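Long-range contact in caspase Nc (PDB 2FP3), which acts as an initiator cysteine protease in the caspase cascade that carries out apoptosis in Drosophila: residues M66-Y72 with V133-H137. The protein carries 2 engineered substitutions. Numbering follows the deposited sequence.
Sequences MVNIMDY and VLMTH
V67 and M135 tie two parallel strands, 66-68 and 133-135, whose axes run 4.8 Å apart at an angle of 3°: V67 N donates to V133 O, M135 N to V67 O at 2.8 Å, nearly straight, and, just past the strand end, I69 N to M135 O on a more bent path. On the face that carries M66, V133, N68 and M135, the M135 chain bends at its last torsion (chi3 -71°), which turns CE back across the neighbouring strand. That methyl lies 3.5 Å from N68 CG and 3.8 Å from M66 SD, touching the amide on one flank and the thioether on another. The N68 amide is spoken for: OD1 bonds to R79 NH1, ND2 to S86 OG and A82 O. Helix 82-95 packs over this face through L89. On the other face V67 and L134 run alongside each other, V67 CG1 3.5 Å from L134 CD1. The pair exemplifies how the parallel strands at the heart of the mixed caspase sheet deliver catalytic groups at their C-terminal ends: 130-139 lies between 62-68 and 177-181 and carries H137, probably the catalytic histidine, as in other caspases. The side chain of A184, an engineered residue at the active-site position, is about 8 Å from that of T136. Here Y72 reaches back from the loop after the first strand. Its OH donates to T136 OG1 over 2.7 Å, with the threonine oxygen in the plane of the ring; OG1 is also hydrogen-bonded to E148 O. H137 brings CD2 over one face of this phenol, nearer the CE1–CZ side than the ring centre, 3.3 Å from Y72 CE1. The two ring planes are inclined at 39°, while H137 NE2 is hydrogen-bonded to R77 O.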
# COMPACT_ATOMS: atom_id res chain seq x y z
N MET A 66 5.90 5.39 -0.91
CA MET A 66 5.25 5.27 -2.21
C MET A 66 6.27 5.27 -3.33
O MET A 66 7.01 6.23 -3.50
CB MET A 66 4.27 6.41 -2.44
CG MET A 66 3.18 6.05 -3.42
SD MET A 66 2.67 7.40 -4.46
CE MET A 66 1.91 8.47 -3.29
N VAL A 67 6.30 4.18 -4.09
CA VAL A 67 7.23 4.07 -5.21
C VAL A 67 6.46 3.82 -6.51
O VAL A 67 5.93 2.73 -6.72
CB VAL A 67 8.24 2.94 -4.96
CG1 VAL A 67 9.11 2.72 -6.19
CG2 VAL A 67 9.10 3.27 -3.74
N ASN A 68 6.38 4.83 -7.36
CA ASN A 68 5.67 4.73 -8.63
C ASN A 68 6.66 4.73 -9.80
O ASN A 68 7.13 5.79 -10.23
CB ASN A 68 4.71 5.92 -8.77
CG ASN A 68 3.55 5.63 -9.72
OD1 ASN A 68 3.57 4.65 -10.46
ND2 ASN A 68 2.55 6.50 -9.71
N ILE A 69 6.99 3.54 -10.30
CA ILE A 69 7.92 3.39 -11.42
C ILE A 69 7.13 3.51 -12.72
O ILE A 69 6.16 2.77 -12.93
CB ILE A 69 8.60 2.01 -11.38
CG1 ILE A 69 9.29 1.80 -10.03
CG2 ILE A 69 9.61 1.88 -12.52
CD1 ILE A 69 9.94 0.45 -9.87
N MET A 70 7.52 4.42 -13.60
CA MET A 70 6.77 4.58 -14.84
C MET A 70 7.58 4.67 -16.12
O MET A 70 7.04 5.01 -17.17
CB MET A 70 5.85 5.79 -14.72
CG MET A 70 6.55 7.06 -14.27
SD MET A 70 5.35 8.33 -13.89
CE MET A 70 4.91 8.87 -15.55
N ASP A 71 8.87 4.35 -16.05
CA ASP A 71 9.72 4.38 -17.23
C ASP A 71 10.55 3.12 -17.32
O ASP A 71 11.18 2.70 -16.34
CB ASP A 71 10.63 5.61 -17.20
CG ASP A 71 9.89 6.89 -17.59
OD1 ASP A 71 10.48 7.98 -17.45
OD2 ASP A 71 8.73 6.81 -18.05
N TYR A 72 10.56 2.52 -18.50
CA TYR A 72 11.29 1.28 -18.73
C TYR A 72 12.15 1.36 -20.00
O TYR A 72 12.14 2.38 -20.69
CB TYR A 72 10.28 0.13 -18.81
CG TYR A 72 9.42 0.04 -17.57
CD1 TYR A 72 8.26 0.80 -17.44
CD2 TYR A 72 9.81 -0.76 -16.49
CE1 TYR A 72 7.51 0.77 -16.26
CE2 TYR A 72 9.07 -0.80 -15.31
CZ TYR A 72 7.92 -0.03 -15.20
OH TYR A 72 7.20 -0.05 -14.03
N VAL A 133 3.42 1.34 -0.95
CA VAL A 133 2.69 1.10 -2.18
C VAL A 133 3.70 1.14 -3.32
O VAL A 133 4.29 2.19 -3.60
CB VAL A 133 1.59 2.16 -2.44
CG1 VAL A 133 0.85 1.81 -3.72
CG2 VAL A 133 0.61 2.19 -1.28
N LEU A 134 3.92 -0.02 -3.93
CA LEU A 134 4.85 -0.13 -5.04
C LEU A 134 4.04 -0.32 -6.31
O LEU A 134 3.29 -1.29 -6.44
CB LEU A 134 5.79 -1.32 -4.84
CG LEU A 134 6.73 -1.67 -6.00
CD1 LEU A 134 7.64 -0.48 -6.30
CD2 LEU A 134 7.55 -2.89 -5.65
N MET A 135 4.17 0.62 -7.23
CA MET A 135 3.44 0.55 -8.49
C MET A 135 4.41 0.39 -9.65
O MET A 135 5.15 1.32 -9.98
CB MET A 135 2.59 1.80 -8.66
CG MET A 135 1.53 1.91 -7.58
SD MET A 135 0.76 3.51 -7.49
CE MET A 135 2.13 4.48 -6.79
N THR A 136 4.39 -0.79 -10.25
CA THR A 136 5.26 -1.10 -11.38
C THR A 136 4.65 -2.27 -12.17
O THR A 136 3.48 -2.59 -12.01
CB THR A 136 6.65 -1.50 -10.90
OG1 THR A 136 7.50 -1.80 -12.02
CG2 THR A 136 6.55 -2.73 -10.01
N HIS A 137 5.46 -2.89 -13.03
CA HIS A 137 5.00 -4.03 -13.82
C HIS A 137 5.44 -5.31 -13.11
O HIS A 137 6.51 -5.36 -12.51
CB HIS A 137 5.61 -3.99 -15.22
CG HIS A 137 5.11 -2.85 -16.06
ND1 HIS A 137 3.77 -2.58 -16.24
CD2 HIS A 137 5.78 -1.94 -16.82
CE1 HIS A 137 3.63 -1.56 -17.06
NE2 HIS A 137 4.83 -1.15 -17.43